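Local coordinates for pancreatic lipase related protein 2 (Equus caballus, PDB 1W52) that probably hydrolyses ester bonds of galactolipids and triacylglycerols, releasing fatty acids, as a secreted calcium-binding lipase of the alpha/beta-hydrolase superfamily, at residues Ala354-Val360 and Glu373-Leu379; Lys414-Gly418 and Gly439-Asp443; Glu295-Phe299 and Tyr385-Val389; Arg341-Thr347 and Ser420-Ser426; Phe282-Pro286 and Cys298-Pro302. Numbering follows the deposited sequence.

Interaction 1. Residues Ala354-Val360 and Glu373-Leu379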
# COMPACT_ATOMS: atom_id res chain seq x y z
N ALA A 354 17.92 4.19 -38.53
CA ALA A 354 16.46 4.12 -38.72
C ALA A 354 15.70 4.96 -37.68
O ALA A 354 16.28 5.89 -37.09
CB ALA A 354 15.98 2.63 -38.71
N ASN A 355 14.39 4.68 -37.50
CA ASN A 355 13.60 5.17 -36.34
C ASN A 355 12.47 4.23 -35.97
O ASN A 355 11.83 3.65 -36.86
CB ASN A 355 13.03 6.56 -36.59
CG ASN A 355 14.08 7.61 -36.52
OD1 ASN A 355 14.45 8.07 -35.45
ND2 ASN A 355 14.62 7.96 -37.67
N GLY A 356 12.21 4.06 -34.68
CA GLY A 356 11.13 3.16 -34.31
C GLY A 356 10.96 2.64 -32.90
O GLY A 356 11.76 2.87 -32.00
N TYR A 357 9.86 1.91 -32.78
CA TYR A 357 9.49 1.15 -31.59
C TYR A 357 10.49 0.01 -31.42
O TYR A 357 11.06 -0.47 -32.42
CB TYR A 357 8.06 0.58 -31.75
CG TYR A 357 6.92 1.59 -31.63
CD1 TYR A 357 7.08 2.81 -30.92
CD2 TYR A 357 5.67 1.32 -32.19
CE1 TYR A 357 6.02 3.74 -30.79
CE2 TYR A 357 4.59 2.24 -32.06
CZ TYR A 357 4.77 3.45 -31.35
OH TYR A 357 3.70 4.34 -31.23
N LEU A 358 10.73 -0.42 -30.17
CA LEU A 358 11.67 -1.49 -29.88
C LEU A 358 11.01 -2.45 -28.92
O LEU A 358 11.29 -2.48 -27.73
CB LEU A 358 12.98 -0.94 -29.33
CG LEU A 358 14.11 -0.88 -30.37
CD1 LEU A 358 15.37 -0.12 -29.88
CD2 LEU A 358 14.47 -2.32 -30.83
N LYS A 359 10.10 -3.22 -29.47
CA LYS A 359 9.25 -4.06 -28.65
C LYS A 359 10.00 -5.33 -28.21
O LYS A 359 11.17 -5.52 -28.58
CB LYS A 359 7.93 -4.35 -29.36
CG LYS A 359 7.20 -3.04 -29.68
CD LYS A 359 5.81 -3.22 -30.21
CE LYS A 359 5.27 -1.87 -30.68
NZ LYS A 359 4.08 -1.99 -31.57
N VAL A 360 9.31 -6.14 -27.38
CA VAL A 360 9.87 -7.30 -26.68
C VAL A 360 8.73 -8.14 -26.06
O VAL A 360 7.75 -7.59 -25.58
CB VAL A 360 10.77 -6.88 -25.51
CG1 VAL A 360 11.46 -8.10 -24.97
CG2 VAL A 360 11.83 -5.84 -25.91
N GLU A 373 7.41 -1.94 -25.24
CA GLU A 373 8.18 -0.95 -25.94
C GLU A 373 9.33 -0.47 -25.05
O GLU A 373 9.11 0.31 -24.14
CB GLU A 373 7.30 0.23 -26.36
CG GLU A 373 8.12 1.42 -26.90
CD GLU A 373 7.33 2.71 -27.04
OE1 GLU A 373 6.19 2.64 -27.57
OE2 GLU A 373 7.87 3.78 -26.65
N ILE A 374 10.56 -0.90 -25.33
CA ILE A 374 11.72 -0.44 -24.54
C ILE A 374 12.32 0.89 -25.04
O ILE A 374 13.07 1.57 -24.34
CB ILE A 374 12.83 -1.52 -24.53
CG1 ILE A 374 12.27 -2.92 -24.28
CG2 ILE A 374 13.91 -1.19 -23.48
CD1 ILE A 374 11.47 -3.06 -23.03
N PHE A 375 12.02 1.23 -26.29
CA PHE A 375 12.55 2.46 -26.87
C PHE A 375 11.88 2.89 -28.16
O PHE A 375 11.60 2.06 -29.02
CB PHE A 375 14.03 2.29 -27.16
CG PHE A 375 14.80 3.58 -27.18
CD1 PHE A 375 14.59 4.56 -26.22
CD2 PHE A 375 15.76 3.79 -28.15
CE1 PHE A 375 15.31 5.74 -26.23
CE2 PHE A 375 16.49 4.96 -28.15
CZ PHE A 375 16.27 5.94 -27.19
N LYS A 376 11.63 4.19 -28.28
CA LYS A 376 11.33 4.81 -29.56
C LYS A 376 12.32 5.96 -29.80
O LYS A 376 12.55 6.82 -28.93
CB LYS A 376 9.84 5.23 -29.68
CG LYS A 376 9.43 6.33 -28.71
CD LYS A 376 7.90 6.66 -28.68
CE LYS A 376 7.57 7.68 -27.54
NZ LYS A 376 8.36 7.43 -26.26
N GLY A 377 12.95 5.94 -30.97
CA GLY A 377 13.86 6.99 -31.38
C GLY A 377 14.85 6.53 -32.44
O GLY A 377 14.62 5.50 -33.09
N SER A 378 15.95 7.29 -32.58
CA SER A 378 17.02 7.01 -33.55
C SER A 378 17.84 5.77 -33.18
O SER A 378 18.31 5.63 -32.05
CB SER A 378 17.97 8.21 -33.69
OG SER A 378 19.03 8.15 -32.74
N LEU A 379 18.05 4.91 -34.17
CA LEU A 379 18.58 3.58 -33.92
C LEU A 379 20.01 3.37 -34.44
O LEU A 379 20.33 2.31 -35.02
CB LEU A 379 17.59 2.54 -34.48
CG LEU A 379 16.12 2.69 -34.05
CD1 LEU A 379 15.27 1.47 -34.44
CD2 LEU A 379 16.03 2.91 -32.58
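Leu-358 is the main bump of this contact: its CD1 reaches into the hollow between Phe-375 and Leu-379, lying 3.9 Å from Phe-375 CB and 4.1 Å from Leu-379 CD2, at the edge of the Phe-375 ring. A second apolar fit lies further along, where Val-360 CG2 presses against Ile-374 CG1 at 3.4 Å. Between the ends the two glycines bring bare backbone together: Gly-356 N donates to Gly-377 O at 3.2 Å, the return bond from Gly-377 N to Gly-356 O is weak at 3.4 Å, and Lys-376 CA sits 3.1 Å from Gly-356 O in a nearly straight CA-H...O contact. Ile-374 N to Leu-358 O, 3.0 Å, closes the other end. Outside, Tyr-357 CD1, on the ring edge, lies 3.9 Å from Lys-376 CB. Phe-403 and Trp-405 extend the apolar layer around Leu-358 and Leu-379, and Ile-374 packs on strand 387-391. This antiparallel backbone pairing, with Leu-358 and Leu-379 packed inward, forms part of the beta-sandwich of the C-terminal PLAT domain.

Interaction 2. Residues Lys414-Gly418 and Gly439-Asp443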
# COMPACT_ATOMS: atom_id res chain seq x y z
N LYS A 414 16.61 1.07 -45.35
CA LYS A 414 15.94 -0.15 -44.82
C LYS A 414 16.96 -1.17 -44.28
O LYS A 414 16.94 -2.33 -44.70
CB LYS A 414 14.97 -0.82 -45.81
CG LYS A 414 13.64 -0.09 -45.93
CD LYS A 414 12.86 -0.47 -47.17
CE LYS A 414 12.73 0.73 -48.10
NZ LYS A 414 11.96 0.43 -49.34
N PRO A 415 17.81 -0.75 -43.33
CA PRO A 415 19.04 -1.49 -43.00
C PRO A 415 18.84 -2.84 -42.29
O PRO A 415 17.71 -3.22 -41.98
CB PRO A 415 19.82 -0.51 -42.11
CG PRO A 415 19.08 0.81 -42.26
CD PRO A 415 17.67 0.45 -42.47
N GLN A 416 19.93 -3.57 -42.06
CA GLN A 416 19.85 -4.91 -41.47
C GLN A 416 20.23 -4.83 -40.01
O GLN A 416 21.38 -5.10 -39.64
CB GLN A 416 20.75 -5.88 -42.24
CG GLN A 416 20.50 -5.88 -43.76
CD GLN A 416 20.78 -7.22 -44.42
OE1 GLN A 416 21.93 -7.55 -44.72
NE2 GLN A 416 19.72 -8.01 -44.66
N LEU A 417 19.25 -4.47 -39.17
CA LEU A 417 19.56 -3.91 -37.84
C LEU A 417 19.83 -4.93 -36.70
O LEU A 417 20.97 -4.99 -36.19
CB LEU A 417 18.51 -2.84 -37.44
CG LEU A 417 19.16 -1.52 -36.95
CD1 LEU A 417 19.96 -0.82 -38.05
CD2 LEU A 417 18.15 -0.52 -36.37
N GLY A 418 18.83 -5.70 -36.29
CA GLY A 418 18.98 -6.64 -35.17
C GLY A 418 19.29 -6.06 -33.79
O GLY A 418 18.84 -4.97 -33.41
N GLY A 439 22.95 -12.46 -36.06
CA GLY A 439 22.07 -12.71 -37.20
C GLY A 439 21.03 -11.63 -37.31
O GLY A 439 19.84 -11.89 -37.12
N THR A 440 21.49 -10.42 -37.64
CA THR A 440 20.69 -9.20 -37.55
C THR A 440 19.69 -9.07 -38.71
O THR A 440 19.88 -8.27 -39.63
CB THR A 440 21.58 -7.90 -37.43
OG1 THR A 440 21.93 -7.39 -38.72
CG2 THR A 440 22.93 -8.14 -36.71
N VAL A 441 18.62 -9.86 -38.64
CA VAL A 441 17.54 -9.78 -39.61
C VAL A 441 16.96 -8.36 -39.52
O VAL A 441 16.87 -7.75 -38.43
CB VAL A 441 16.42 -10.90 -39.45
CG1 VAL A 441 16.99 -12.33 -39.52
CG2 VAL A 441 15.64 -10.70 -38.18
N GLN A 442 16.58 -7.85 -40.69
CA GLN A 442 16.24 -6.44 -40.90
C GLN A 442 15.17 -5.97 -39.93
O GLN A 442 15.50 -5.59 -38.80
CB GLN A 442 15.81 -6.23 -42.37
CG GLN A 442 16.87 -6.58 -43.41
CD GLN A 442 16.42 -6.32 -44.84
OE1 GLN A 442 15.22 -6.38 -45.14
NE2 GLN A 442 17.38 -6.05 -45.72
N ASP A 443 13.91 -6.02 -40.37
CA ASP A 443 12.77 -5.40 -39.69
C ASP A 443 11.68 -6.41 -39.36
O ASP A 443 11.65 -7.49 -39.92
CB ASP A 443 12.15 -4.30 -40.56
CG ASP A 443 11.12 -3.49 -39.80
OD1 ASP A 443 9.95 -3.91 -39.73
OD2 ASP A 443 11.40 -2.43 -39.22
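Two irregular loops of the PLAT beta-sandwich domain meet here, the Thr-440 and Gln-442 side chains set against residues 414-418, with 323 Å² buried in all. Gly-439 starts the second segment without touching the first, but its O accepts a hydrogen bond from Val-441 N at 2.8 Å, closing an inverse gamma turn centred on Thr-440. The turn presents the Thr-440 side chain to residues 414-418. Its CB lies 3.2 Å from Leu-417 O and 3.7 Å from Gly-418 CA; a CB on Gly-418 would clash with it, so glycine, also favoured by the positive phi there, permits the close approach. Val-441 points its side chain away and brings only its O near, 3.6 Å from Gly-418 N. Gln-442 then lies alongside Gln-416, with CA atoms 4.0 Å apart, and its CB packs 3.6 Å from Pro-415 O, while its own O is hydrogen-bonded to the indole of Trp-405. Asp-443 leaves the contact, touching Trp-405 and Lys-407 instead. A very short hydrogen bond joins the segments: Thr-440 OG1 donates to Gln-416 O at 2.5 Å.

Interaction 3. Residues Glu295-Phe299 and Tyr385-Val389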
# COMPACT_ATOMS: atom_id res chain seq x y z
N GLU A 295 12.75 6.63 -14.04
CA GLU A 295 13.86 6.85 -14.96
C GLU A 295 14.96 5.82 -14.72
O GLU A 295 16.14 6.16 -14.63
CB GLU A 295 14.47 8.22 -14.71
CG GLU A 295 13.47 9.35 -14.79
CD GLU A 295 14.05 10.68 -14.35
OE1 GLU A 295 14.49 10.82 -13.18
OE2 GLU A 295 14.04 11.61 -15.18
N ASN A 296 14.55 4.57 -14.57
CA ASN A 296 15.48 3.47 -14.35
C ASN A 296 16.59 3.74 -13.30
O ASN A 296 17.78 3.56 -13.58
CB ASN A 296 16.07 3.06 -15.71
CG ASN A 296 15.00 2.93 -16.80
OD1 ASN A 296 13.92 2.37 -16.58
ND2 ASN A 296 15.31 3.45 -17.98
N GLY A 297 16.20 4.15 -12.09
CA GLY A 297 17.12 4.38 -10.98
C GLY A 297 16.86 3.38 -9.86
O GLY A 297 15.98 2.52 -9.98
N CYS A 298 17.65 3.47 -8.80
CA CYS A 298 17.43 2.66 -7.61
C CYS A 298 17.05 1.21 -7.88
O CYS A 298 16.08 0.68 -7.31
CB CYS A 298 16.37 3.32 -6.76
SG CYS A 298 16.66 5.10 -6.54
N PHE A 299 17.82 0.56 -8.75
CA PHE A 299 17.58 -0.84 -9.13
C PHE A 299 18.90 -1.69 -9.13
O PHE A 299 19.98 -1.18 -9.43
CB PHE A 299 16.87 -0.82 -10.48
CG PHE A 299 16.46 -2.18 -11.00
CD1 PHE A 299 17.32 -2.93 -11.74
CD2 PHE A 299 15.17 -2.66 -10.83
CE1 PHE A 299 16.93 -4.19 -12.25
CE2 PHE A 299 14.76 -3.93 -11.34
CZ PHE A 299 15.64 -4.69 -12.04
N TYR A 385 20.55 0.91 -24.97
CA TYR A 385 19.20 1.42 -24.72
C TYR A 385 18.41 0.52 -23.72
O TYR A 385 17.73 -0.44 -24.14
CB TYR A 385 18.43 1.58 -26.06
CG TYR A 385 18.99 2.64 -27.06
CD1 TYR A 385 19.11 2.35 -28.43
CD2 TYR A 385 19.38 3.93 -26.63
CE1 TYR A 385 19.61 3.31 -29.33
CE2 TYR A 385 19.88 4.88 -27.54
CZ TYR A 385 19.99 4.56 -28.88
OH TYR A 385 20.47 5.49 -29.78
N THR A 386 18.50 0.85 -22.41
CA THR A 386 17.76 0.15 -21.34
C THR A 386 16.45 0.81 -20.92
O THR A 386 16.24 2.01 -21.13
CB THR A 386 18.60 -0.00 -20.03
OG1 THR A 386 19.21 1.24 -19.68
CG2 THR A 386 19.75 -0.88 -20.21
N LEU A 387 15.62 0.01 -20.24
CA LEU A 387 14.39 0.49 -19.59
C LEU A 387 13.76 -0.54 -18.61
O LEU A 387 13.48 -1.69 -18.98
CB LEU A 387 13.35 0.93 -20.64
CG LEU A 387 12.04 1.57 -20.12
CD1 LEU A 387 12.16 3.09 -19.96
CD2 LEU A 387 10.88 1.17 -21.02
N ASP A 388 13.49 -0.10 -17.39
CA ASP A 388 12.91 -0.94 -16.35
C ASP A 388 11.45 -1.14 -16.63
O ASP A 388 10.81 -0.25 -17.12
CB ASP A 388 13.15 -0.27 -15.01
CG ASP A 388 14.64 -0.25 -14.67
OD1 ASP A 388 15.28 -1.28 -14.98
OD2 ASP A 388 15.27 0.70 -14.13
N VAL A 389 10.92 -2.32 -16.38
CA VAL A 389 9.54 -2.60 -16.75
C VAL A 389 8.81 -3.45 -15.70
O VAL A 389 9.44 -4.03 -14.85
CB VAL A 389 9.45 -3.26 -18.16
CG1 VAL A 389 10.25 -2.47 -19.19
CG2 VAL A 389 9.85 -4.75 -18.14
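Glu-295, where the chain leaves the helix 290-294, turns its side chain away from residues 385-389, and the work falls to Asn-296. Its positive phi and psi (46° and 53°) mark a sharp turn that aims the side chain at the strand: OD1 accepts a nearly straight hydrogen bond from Asp-388 N at 2.6 Å, and ND2 comes within 3.5 Å of Leu-387 CA and 3.6 Å of Thr-386 O. Gly-297 barely touches the strand and carries the chain on to Cys-298, held to Cys-287 by a disulfide. Phe-299 returns toward the strand, placing one face of its ring under Asp-388 OD1, 4.2 Å from its CD1. That carboxylate is engaged mainly by Arg-343, through a salt bridge. The contact thus joins the lipase domain to the PLAT domain: the loop after helix 290-294 rests on the start of strand 387-391, which pairs with strand 340-344, while Phe-299 packs on Arg-341 and Arg-343 of that neighbouring strand.

Interaction 4. Residues Arg341-Thr347 and Ser420-Ser426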
# COMPACT_ATOMS: atom_id res chain seq x y z
N ARG A 341 9.49 -6.41 -11.11
CA ARG A 341 10.22 -5.46 -11.89
C ARG A 341 11.45 -6.10 -12.44
O ARG A 341 12.17 -6.83 -11.74
CB ARG A 341 10.61 -4.29 -11.04
CG ARG A 341 11.16 -3.18 -11.81
CD ARG A 341 11.36 -1.98 -10.94
NE ARG A 341 11.63 -0.72 -11.62
CZ ARG A 341 10.73 -0.04 -12.31
NH1 ARG A 341 9.48 -0.53 -12.46
NH2 ARG A 341 11.08 1.15 -12.84
N TYR A 342 11.71 -5.81 -13.71
CA TYR A 342 12.85 -6.33 -14.43
C TYR A 342 13.54 -5.18 -15.12
O TYR A 342 12.88 -4.22 -15.48
CB TYR A 342 12.35 -7.35 -15.43
CG TYR A 342 11.71 -8.56 -14.76
CD1 TYR A 342 10.35 -8.60 -14.57
CD2 TYR A 342 12.47 -9.67 -14.34
CE1 TYR A 342 9.73 -9.71 -13.97
CE2 TYR A 342 11.86 -10.80 -13.73
CZ TYR A 342 10.47 -10.81 -13.55
OH TYR A 342 9.77 -11.87 -12.96
N ARG A 343 14.86 -5.20 -15.24
CA ARG A 343 15.54 -4.26 -16.16
C ARG A 343 15.83 -4.89 -17.54
O ARG A 343 16.15 -6.09 -17.62
CB ARG A 343 16.84 -3.77 -15.60
CG ARG A 343 17.52 -2.85 -16.54
CD ARG A 343 18.65 -2.11 -15.91
NE ARG A 343 18.18 -1.26 -14.83
CZ ARG A 343 18.96 -0.49 -14.08
NH1 ARG A 343 20.28 -0.44 -14.25
NH2 ARG A 343 18.40 0.26 -13.14
N VAL A 344 15.73 -4.08 -18.60
CA VAL A 344 15.91 -4.56 -19.99
C VAL A 344 16.78 -3.60 -20.80
O VAL A 344 16.36 -2.50 -21.16
CB VAL A 344 14.59 -4.79 -20.73
CG1 VAL A 344 14.86 -4.89 -22.15
CG2 VAL A 344 13.90 -6.08 -20.27
N SER A 345 18.00 -4.06 -21.07
CA SER A 345 18.92 -3.36 -21.95
C SER A 345 18.85 -3.94 -23.34
O SER A 345 18.57 -5.14 -23.50
CB SER A 345 20.36 -3.45 -21.44
OG SER A 345 20.41 -3.32 -20.03
N ILE A 346 19.10 -3.06 -24.31
CA ILE A 346 19.28 -3.41 -25.72
C ILE A 346 20.32 -2.45 -26.33
O ILE A 346 20.12 -1.24 -26.35
CB ILE A 346 17.90 -3.40 -26.47
CG1 ILE A 346 17.17 -4.73 -26.20
CG2 ILE A 346 18.10 -3.19 -27.95
CD1 ILE A 346 15.74 -4.92 -26.78
N THR A 347 21.46 -3.02 -26.73
CA THR A 347 22.50 -2.34 -27.52
C THR A 347 22.29 -2.68 -28.98
O THR A 347 22.07 -3.85 -29.34
CB THR A 347 23.92 -2.81 -27.08
OG1 THR A 347 24.33 -2.11 -25.90
CG2 THR A 347 24.98 -2.41 -28.12
N SER A 420 22.70 -6.67 -31.09
CA SER A 420 23.90 -7.35 -30.59
C SER A 420 23.60 -8.09 -29.28
O SER A 420 23.80 -9.32 -29.19
CB SER A 420 25.03 -6.31 -30.38
OG SER A 420 26.20 -6.88 -29.82
N ARG A 421 23.11 -7.33 -28.29
CA ARG A 421 22.80 -7.88 -26.98
C ARG A 421 21.55 -7.23 -26.33
O ARG A 421 21.20 -6.08 -26.61
CB ARG A 421 24.06 -7.83 -26.07
CG ARG A 421 25.24 -8.67 -26.64
CD ARG A 421 26.53 -8.69 -25.82
NE ARG A 421 27.68 -9.09 -26.65
CZ ARG A 421 28.88 -9.46 -26.19
NH1 ARG A 421 29.13 -9.49 -24.88
NH2 ARG A 421 29.83 -9.79 -27.05
N ILE A 422 20.89 -8.04 -25.49
CA ILE A 422 19.71 -7.67 -24.70
C ILE A 422 19.91 -8.11 -23.23
O ILE A 422 19.37 -9.14 -22.80
CB ILE A 422 18.41 -8.35 -25.26
CG1 ILE A 422 18.18 -8.00 -26.73
CG2 ILE A 422 17.17 -7.97 -24.41
CD1 ILE A 422 16.94 -8.66 -27.32
N THR A 423 20.68 -7.35 -22.46
CA THR A 423 20.80 -7.58 -21.01
C THR A 423 19.39 -7.59 -20.37
O THR A 423 18.74 -6.54 -20.31
CB THR A 423 21.69 -6.47 -20.36
OG1 THR A 423 23.02 -6.48 -20.91
CG2 THR A 423 21.90 -6.73 -18.90
N VAL A 424 18.91 -8.75 -19.93
CA VAL A 424 17.72 -8.80 -19.06
C VAL A 424 18.18 -8.60 -17.58
O VAL A 424 19.39 -8.45 -17.34
CB VAL A 424 16.90 -10.12 -19.27
CG1 VAL A 424 16.47 -10.79 -17.95
CG2 VAL A 424 15.72 -9.85 -20.12
N GLN A 425 17.24 -8.55 -16.63
CA GLN A 425 17.57 -8.58 -15.18
C GLN A 425 16.36 -8.63 -14.24
O GLN A 425 15.32 -8.07 -14.54
CB GLN A 425 18.42 -7.36 -14.81
CG GLN A 425 18.98 -7.44 -13.42
CD GLN A 425 19.99 -6.37 -13.16
OE1 GLN A 425 20.51 -6.28 -12.06
NE2 GLN A 425 20.28 -5.55 -14.17
N SER A 426 16.52 -9.28 -13.08
CA SER A 426 15.49 -9.25 -12.04
C SER A 426 15.75 -8.19 -10.98
O SER A 426 16.87 -7.73 -10.79
CB SER A 426 15.35 -10.58 -11.33
OG SER A 426 14.21 -10.54 -10.52
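Four aliphatic side chains form the middle of this contact: Ile-346 CG1 meets Ile-422 CG1 at 3.5 Å, Val-344 CG1 lies 4.5 Å from Ile-422 CG2, and Val-344 CG2 lies 4.2 Å from Val-424 CG2. Phe-435 covers Ile-422 and Val-424 from the following strand. Toward the domain junction the Tyr-342 ring extends this buried face, its CD2 3.8 Å from Ser-426 CA. The backbones run antiparallel, with end-to-end directions 166° apart and register pairs from Tyr-342 with Ser-426 to Thr-347 with Arg-421. Three hydrogen bonds, all donated by residues 341-347, join them: Arg-343 N to Gln-425 O at 3.0 Å, Ser-345 N to Thr-423 O at 2.7 Å and Thr-347 N to Arg-421 O at 3.1 Å. Between them, CA-H...O contacts such as Ile-422 CA to Ser-345 O, 3.0 Å, help fill the seam. This is irregular antiparallel beta-type pairing within the PLAT beta-sandwich: Tyr-342 and Val-344 also pair with Val-389 and Leu-387 of strand 387-391, and Ile-346 with Tyr-385 just before it. The other face is more polar. Arg-343 CB lies 4.0 Å from Gln-425 CB, and Ser-345 OG is 3.4 Å from Thr-423 CB. Several polar groups have partners outside the two segments: Arg-343 is salt-bridged to Asp-388, Arg-341 to Asp-390, and Thr-347 OG1 bonds to Ser-383 O.

Interaction 5. Residues Phe282-Pro286 and Cys298-Pro302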
# COMPACT_ATOMS: atom_id res chain seq x y z
N PHE A 282 4.93 -7.13 -3.99
CA PHE A 282 4.97 -5.68 -3.87
C PHE A 282 6.24 -5.28 -3.20
O PHE A 282 6.22 -4.82 -2.08
CB PHE A 282 3.80 -5.14 -3.03
CG PHE A 282 2.44 -5.66 -3.42
CD1 PHE A 282 1.57 -4.88 -4.13
CD2 PHE A 282 1.99 -6.90 -3.00
CE1 PHE A 282 0.28 -5.35 -4.42
CE2 PHE A 282 0.67 -7.37 -3.31
CZ PHE A 282 -0.15 -6.60 -4.03
N LEU A 283 7.35 -5.47 -3.88
CA LEU A 283 8.63 -5.13 -3.30
C LEU A 283 8.93 -3.67 -3.47
O LEU A 283 9.03 -3.19 -4.56
CB LEU A 283 9.74 -5.92 -3.96
CG LEU A 283 9.89 -7.45 -3.75
CD1 LEU A 283 8.83 -8.31 -4.50
CD2 LEU A 283 11.28 -7.82 -4.22
N ALA A 284 9.12 -2.95 -2.39
CA ALA A 284 9.46 -1.56 -2.53
C ALA A 284 10.96 -1.35 -2.69
O ALA A 284 11.78 -2.11 -2.20
CB ALA A 284 8.95 -0.81 -1.34
N TYR A 285 11.32 -0.30 -3.39
CA TYR A 285 12.72 -0.02 -3.67
C TYR A 285 12.99 1.33 -3.05
O TYR A 285 12.14 2.20 -3.13
CB TYR A 285 13.01 0.07 -5.18
CG TYR A 285 12.80 -1.22 -5.95
CD1 TYR A 285 11.55 -1.76 -6.05
CD2 TYR A 285 13.84 -1.88 -6.56
CE1 TYR A 285 11.33 -2.89 -6.70
CE2 TYR A 285 13.60 -3.08 -7.24
CZ TYR A 285 12.32 -3.56 -7.29
OH TYR A 285 11.91 -4.69 -7.95
N PRO A 286 14.15 1.55 -2.46
CA PRO A 286 14.38 2.84 -1.80
C PRO A 286 14.81 3.83 -2.86
O PRO A 286 15.35 3.33 -3.86
CB PRO A 286 15.47 2.50 -0.80
CG PRO A 286 15.57 0.93 -0.89
CD PRO A 286 15.30 0.64 -2.34
N CYS A 298 17.65 3.47 -8.80
CA CYS A 298 17.43 2.66 -7.61
C CYS A 298 17.05 1.21 -7.88
O CYS A 298 16.08 0.68 -7.31
CB CYS A 298 16.37 3.32 -6.76
SG CYS A 298 16.66 5.10 -6.54
N PHE A 299 17.82 0.56 -8.75
CA PHE A 299 17.58 -0.84 -9.13
C PHE A 299 18.90 -1.69 -9.13
O PHE A 299 19.98 -1.18 -9.43
CB PHE A 299 16.87 -0.82 -10.48
CG PHE A 299 16.46 -2.18 -11.00
CD1 PHE A 299 17.32 -2.93 -11.74
CD2 PHE A 299 15.17 -2.66 -10.83
CE1 PHE A 299 16.93 -4.19 -12.25
CE2 PHE A 299 14.76 -3.93 -11.34
CZ PHE A 299 15.64 -4.69 -12.04
N PRO A 300 18.84 -2.97 -8.79
CA PRO A 300 17.64 -3.68 -8.30
C PRO A 300 17.54 -3.65 -6.78
O PRO A 300 18.16 -2.80 -6.13
CB PRO A 300 17.84 -5.11 -8.82
CG PRO A 300 19.28 -5.27 -8.89
CD PRO A 300 19.97 -3.89 -8.92
N CYS A 301 16.75 -4.55 -6.22
CA CYS A 301 16.65 -4.64 -4.79
C CYS A 301 18.05 -4.50 -4.22
O CYS A 301 18.99 -5.06 -4.81
CB CYS A 301 16.04 -5.98 -4.43
SG CYS A 301 14.26 -6.01 -4.79
N PRO A 302 18.18 -3.80 -3.07
CA PRO A 302 19.48 -3.46 -2.46
C PRO A 302 20.17 -4.65 -1.75
O PRO A 302 19.63 -5.77 -1.80
CB PRO A 302 19.10 -2.39 -1.42
CG PRO A 302 17.74 -2.83 -0.98
CD PRO A 302 17.06 -3.34 -2.23
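Tyr-285 is the centre of this contact. Its CA-to-CB bond points sideways, but chi1 in the m well swings the ring in among residues 298-301: CE2 lies 3.6 Å from Cys-301 N and 3.9 Å from Phe-299 CD2, and CD2 lies 3.5 Å from Cys-298 O. Cys-301, also m, sets its sulfur 4.4 Å from the ring centroid, an oblique sulfur-aromatic contact, while the same SG meets Leu-283 CD2 at 3.5 Å. Phe-299 takes the t rotamer, which carries its ring toward Tyr-285, and the cis peptide bond before Pro-300 bends the chain so that Phe-299 and Cys-301 can both reach that ring. Pro-286 CG and Pro-302 CG touch at 4.3 Å, and Cys-298 CB, on a residue with positive phi, lies 3.1 Å from Pro-286 O. No hydrogen bond links the segments; disulfides tie Cys-298 to Cys-287 and Cys-301 to Cys-306 at this cystine-rich end of the lipase domain. Strand 285-286 is one of the two outermost strands of the large alpha/beta-hydrolase sheet, beside 325-329; Phe-282 packs on helix 257-277, and Tyr-285 and Phe-299 reach Arg-341 on strand 340-344 of the PLAT domain.

The contacts run from the lipase domain to the far end of the PLAT domain. Interaction 5, on the edge strand of the hydrolase sheet, closes first in the chain and shares Cys-298 and Phe-299 with interaction 3, their centres 11 Å apart. Interaction 3 crosses from one domain to the other and meets interaction 4, 10 Å away, through the paired strands 387-391 and 340-344. Interaction 1 is nested inside the chain loops closed by both and packs on them through Ile-374. Interaction 2, 35 Å from interaction 5, lies most distal, touching interaction 1 where Leu-417 meets Leu-379. Direct packing thus connects the hydrolase sheet's edge with the PLAT sandwich.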